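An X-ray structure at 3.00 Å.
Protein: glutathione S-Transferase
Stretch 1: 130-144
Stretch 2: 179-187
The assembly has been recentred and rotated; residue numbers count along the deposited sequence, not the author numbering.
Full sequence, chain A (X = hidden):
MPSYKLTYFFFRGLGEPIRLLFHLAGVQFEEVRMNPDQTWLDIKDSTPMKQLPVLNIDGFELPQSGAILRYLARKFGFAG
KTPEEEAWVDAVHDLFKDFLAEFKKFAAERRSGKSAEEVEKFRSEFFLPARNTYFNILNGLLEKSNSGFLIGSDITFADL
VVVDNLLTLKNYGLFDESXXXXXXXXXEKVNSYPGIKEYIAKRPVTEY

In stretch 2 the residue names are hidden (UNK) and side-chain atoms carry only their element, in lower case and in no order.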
# COMPACT_ATOMS: atom_id res chain seq x y z
N ALA A 130 -0.05 -5.20 -18.04
CA ALA A 130 -0.16 -4.92 -16.62
C ALA A 130 -1.65 -4.99 -16.33
O ALA A 130 -2.11 -5.58 -15.35
CB ALA A 130 0.37 -3.52 -16.32
N ARG A 131 -2.40 -4.37 -17.24
CA ARG A 131 -3.85 -4.32 -17.17
C ARG A 131 -4.39 -5.74 -17.04
O ARG A 131 -5.09 -6.07 -16.09
CB ARG A 131 -4.38 -3.66 -18.44
CG ARG A 131 -5.74 -2.99 -18.33
CD ARG A 131 -6.83 -3.97 -17.97
NE ARG A 131 -7.97 -3.90 -18.89
CZ ARG A 131 -7.94 -4.27 -20.16
NH1 ARG A 131 -6.82 -4.76 -20.70
NH2 ARG A 131 -9.03 -4.17 -20.91
N ASN A 132 -4.06 -6.59 -18.01
CA ASN A 132 -4.54 -7.96 -18.00
C ASN A 132 -4.07 -8.78 -16.81
O ASN A 132 -4.89 -9.40 -16.13
CB ASN A 132 -4.15 -8.66 -19.30
CG ASN A 132 -4.75 -7.98 -20.52
OD1 ASN A 132 -5.90 -7.54 -20.50
ND2 ASN A 132 -3.96 -7.89 -21.60
N THR A 133 -2.77 -8.81 -16.56
CA THR A 133 -2.24 -9.56 -15.43
C THR A 133 -3.15 -9.26 -14.25
O THR A 133 -3.75 -10.16 -13.67
CB THR A 133 -0.81 -9.10 -15.07
OG1 THR A 133 0.09 -9.56 -16.08
CG2 THR A 133 -0.39 -9.67 -13.73
N TYR A 134 -3.25 -7.98 -13.94
CA TYR A 134 -4.09 -7.48 -12.86
C TYR A 134 -5.48 -8.12 -12.94
O TYR A 134 -5.93 -8.78 -12.01
CB TYR A 134 -4.21 -5.95 -13.00
CG TYR A 134 -5.19 -5.27 -12.06
CD1 TYR A 134 -4.92 -5.18 -10.70
CD2 TYR A 134 -6.36 -4.71 -12.55
CE1 TYR A 134 -5.80 -4.53 -9.85
CE2 TYR A 134 -7.25 -4.06 -11.70
CZ TYR A 134 -6.96 -3.97 -10.35
OH TYR A 134 -7.82 -3.32 -9.48
N PHE A 135 -6.15 -7.93 -14.07
CA PHE A 135 -7.48 -8.48 -14.25
C PHE A 135 -7.55 -9.99 -14.02
O PHE A 135 -8.55 -10.49 -13.48
CB PHE A 135 -8.03 -8.11 -15.63
CG PHE A 135 -8.68 -6.75 -15.69
CD1 PHE A 135 -8.88 -6.00 -14.53
CD2 PHE A 135 -9.12 -6.22 -16.90
CE1 PHE A 135 -9.51 -4.75 -14.56
CE2 PHE A 135 -9.76 -4.97 -16.95
CZ PHE A 135 -9.95 -4.24 -15.78
N ASN A 136 -6.51 -10.72 -14.43
CA ASN A 136 -6.46 -12.17 -14.27
C ASN A 136 -6.45 -12.56 -12.81
O ASN A 136 -7.38 -13.19 -12.32
CB ASN A 136 -5.23 -12.75 -14.97
CG ASN A 136 -5.33 -12.70 -16.48
OD1 ASN A 136 -4.34 -12.91 -17.18
ND2 ASN A 136 -6.52 -12.41 -16.98
N ILE A 137 -5.40 -12.19 -12.10
CA ILE A 137 -5.32 -12.51 -10.68
C ILE A 137 -6.66 -12.09 -10.08
O ILE A 137 -7.19 -12.74 -9.18
CB ILE A 137 -4.11 -11.76 -10.01
CG1 ILE A 137 -4.17 -11.87 -8.49
CG2 ILE A 137 -4.06 -10.33 -10.46
CD1 ILE A 137 -5.23 -11.03 -7.82
N LEU A 138 -7.23 -11.03 -10.61
CA LEU A 138 -8.51 -10.53 -10.12
C LEU A 138 -9.62 -11.52 -10.47
O LEU A 138 -10.56 -11.70 -9.71
CB LEU A 138 -8.80 -9.15 -10.72
CG LEU A 138 -9.41 -8.10 -9.78
CD1 LEU A 138 -8.59 -8.00 -8.51
CD2 LEU A 138 -9.46 -6.77 -10.48
N ASN A 139 -9.50 -12.17 -11.63
CA ASN A 139 -10.49 -13.16 -12.06
C ASN A 139 -10.35 -14.45 -11.25
O ASN A 139 -11.34 -15.09 -10.90
CB ASN A 139 -10.32 -13.51 -13.54
CG ASN A 139 -10.58 -12.35 -14.45
OD1 ASN A 139 -11.62 -11.69 -14.36
ND2 ASN A 139 -9.64 -12.09 -15.36
N GLY A 140 -9.10 -14.84 -10.97
CA GLY A 140 -8.84 -16.04 -10.21
C GLY A 140 -9.62 -16.05 -8.91
O GLY A 140 -10.26 -17.04 -8.57
N LEU A 141 -9.57 -14.94 -8.18
CA LEU A 141 -10.29 -14.82 -6.92
C LEU A 141 -11.77 -14.87 -7.24
O LEU A 141 -12.54 -15.61 -6.64
CB LEU A 141 -9.96 -13.48 -6.26
CG LEU A 141 -8.46 -13.24 -6.15
CD1 LEU A 141 -8.18 -11.81 -5.75
CD2 LEU A 141 -7.89 -14.21 -5.14
N LEU A 142 -12.16 -14.06 -8.22
CA LEU A 142 -13.54 -13.98 -8.65
C LEU A 142 -14.17 -15.34 -8.94
O LEU A 142 -15.36 -15.52 -8.74
CB LEU A 142 -13.62 -13.07 -9.88
CG LEU A 142 -14.66 -11.94 -9.85
CD1 LEU A 142 -14.76 -11.31 -8.46
CD2 LEU A 142 -14.27 -10.92 -10.91
N GLU A 143 -13.36 -16.29 -9.41
CA GLU A 143 -13.85 -17.65 -9.69
C GLU A 143 -13.93 -18.41 -8.38
O GLU A 143 -15.01 -18.88 -7.98
CB GLU A 143 -12.89 -18.41 -10.62
CG GLU A 143 -12.82 -17.88 -12.03
CD GLU A 143 -12.03 -18.79 -12.95
OE1 GLU A 143 -10.79 -18.90 -12.76
OE2 GLU A 143 -12.65 -19.41 -13.84
N LYS A 144 -12.78 -18.54 -7.73
CA LYS A 144 -12.66 -19.22 -6.44
C LYS A 144 -13.70 -18.67 -5.46
O LYS A 144 -13.81 -19.15 -4.33
CB LYS A 144 -11.25 -19.00 -5.88
CG LYS A 144 -10.11 -19.46 -6.80
CD LYS A 144 -8.78 -18.71 -6.58
CE LYS A 144 -8.18 -18.95 -5.18
NZ LYS A 144 -6.95 -18.13 -4.94
N UNK A 179 -16.82 -7.43 -22.45
CA UNK A 179 -15.55 -8.08 -22.74
C UNK A 179 -15.07 -8.85 -21.50
O UNK A 179 -14.36 -9.86 -21.62
c UNK A 179 -14.51 -7.02 -23.14
o UNK A 179 -12.40 -9.29 -22.88
c UNK A 179 -13.42 -7.49 -24.09
o UNK A 179 -11.14 -7.56 -23.39
c UNK A 179 -12.24 -8.17 -23.40
N UNK A 180 -15.46 -8.38 -20.32
CA UNK A 180 -15.08 -9.01 -19.07
C UNK A 180 -16.34 -9.30 -18.27
O UNK A 180 -16.70 -8.59 -17.34
c UNK A 180 -12.79 -7.93 -18.87
c UNK A 180 -14.16 -8.09 -18.27
c UNK A 180 -11.90 -8.99 -18.89
c UNK A 180 -10.25 -7.64 -19.98
c UNK A 180 -12.39 -6.72 -19.41
c UNK A 180 -10.63 -8.85 -19.44
c UNK A 180 -11.13 -6.57 -19.96
N UNK A 181 -17.00 -10.37 -18.67
CA UNK A 181 -18.23 -10.83 -18.06
C UNK A 181 -18.19 -11.05 -16.55
O UNK A 181 -19.22 -10.96 -15.88
c UNK A 181 -18.69 -12.14 -18.73
c UNK A 181 -19.27 -11.86 -20.12
o UNK A 181 -17.56 -13.03 -18.85
N UNK A 182 -17.01 -11.33 -16.00
CA UNK A 182 -16.88 -11.58 -14.57
C UNK A 182 -16.67 -10.32 -13.72
O UNK A 182 -17.45 -10.03 -12.81
c UNK A 182 -15.75 -12.57 -14.33
c UNK A 182 -14.89 -14.93 -14.65
c UNK A 182 -14.01 -14.76 -15.89
c UNK A 182 -16.10 -14.00 -14.69
n UNK A 182 -12.75 -15.54 -15.80
N UNK A 183 -15.60 -9.58 -14.02
CA UNK A 183 -15.29 -8.35 -13.32
C UNK A 183 -16.49 -7.41 -13.37
O UNK A 183 -16.76 -6.68 -12.43
c UNK A 183 -12.71 -8.24 -13.60
c UNK A 183 -11.65 -7.81 -14.60
c UNK A 183 -12.37 -7.77 -12.20
c UNK A 183 -14.08 -7.67 -13.96
N UNK A 184 -17.20 -7.43 -14.49
CA UNK A 184 -18.38 -6.60 -14.64
C UNK A 184 -19.41 -7.07 -13.63
O UNK A 184 -20.05 -6.27 -12.94
c UNK A 184 -18.93 -6.73 -16.03
N UNK A 185 -19.56 -8.39 -13.54
CA UNK A 185 -20.50 -8.99 -12.61
C UNK A 185 -20.22 -8.45 -11.20
O UNK A 185 -21.15 -8.11 -10.46
c UNK A 185 -20.34 -10.50 -12.63
N UNK A 186 -18.94 -8.39 -10.86
CA UNK A 186 -18.52 -7.89 -9.56
C UNK A 186 -19.03 -6.47 -9.36
O UNK A 186 -19.76 -6.19 -8.42
c UNK A 186 -16.99 -7.92 -9.45
c UNK A 186 -16.87 -7.93 -6.93
c UNK A 186 -16.34 -7.30 -8.21
c UNK A 186 -14.84 -7.47 -8.29
N UNK A 187 -18.64 -5.58 -10.28
CA UNK A 187 -19.02 -4.18 -10.23
C UNK A 187 -20.51 -3.95 -9.97
O UNK A 187 -20.89 -2.99 -9.31
n UNK A 187 -20.21 -0.52 -14.09
c UNK A 187 -18.05 -1.15 -12.41
c UNK A 187 -19.59 0.47 -13.45
n UNK A 187 -18.56 0.20 -12.65
c UNK A 187 -19.02 -2.00 -11.58
n UNK A 187 -20.01 1.71 -13.60
c UNK A 187 -18.60 -3.46 -11.52

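Position 179 carries three side-chain carbons in a row, the third bearing two oxygens, a carboxylate on a two-carbon spacer. It makes no contact with stretch 1 and is exposed. This is Glu179.

Position 180 has one carbon followed by a ring of six carbons with no heteroatom. The CA-to-CB bond points toward stretch 1, and the ring receives the edge of Phe135 on its face and meets Arg131 at its own edge. This is Phe180. Its CZ lies 3.6 Å from CD2 of Phe135, and the two aromatic planes meet at 71° with centroids 4.9 Å apart. At the ring edge, CE2 of Phe180 approaches NH2 of Arg131 to 3.3 Å.

At position 181 a single carbon carries one oxygen and one carbon, a branched hydroxyl side chain. It is out of reach of stretch 1 and exposed: Thr181.

Position 182 shows four carbons in a row ending in nitrogen, and that terminal nitrogen lies near Asn139 and Glu143. This is Lys182. Its NZ comes within 3.9 Å of CB of Asn139 and 4.3 Å of OE2 of Glu143. The latter distance is beyond a salt bridge, so the opposite charges are merely near each other.

Position 183 has four carbons, forked at the second, and is buried among Phe135, Leu138, Asn139 and Leu142. The fork after a single methylene defines Leu183. CD1 sits over the face of the Phe135 ring, 3.5 Å from its centroid in a CH-pi contact, while CD2 lies 3.5 Å from CD2 of Leu138 and 3.9 Å from CD2 of Leu142.

Positions 184 and 185 each have one side-chain carbon, and neither touches stretch 1; the first points away and the second toward it, without reaching it. They are Ala184 and Ala185.

Position 186 repeats the four-carbon pattern forked at the second atom, and its forked end packs on Leu142. This is Leu186, with CD2 3.8 Å from CD1 of Leu142.

Position 187 has three carbons, a nitrogen, and a carbon carrying two more nitrogens. This guanidinium side chain, largely extended, is out of reach of stretch 1: Arg187.

The two helices cross at 68°, their axes 10.0 Å apart at closest approach. The two stretches together bury 532 Å², and no hydrogen bond joins them; apolar packing dominates the contact. Leu183 acts as a knob in the hole formed by its four neighbours, close to where the backbones come nearest, with CA of Asn139 and CA of Leu183 6.9 Å apart. Phe180 extends the packing to Arg131, Leu186 extends it along Leu142, and Lys182 covers the more exposed side near Glu143.

Stretch 2 (179-187) EFTKLAALR
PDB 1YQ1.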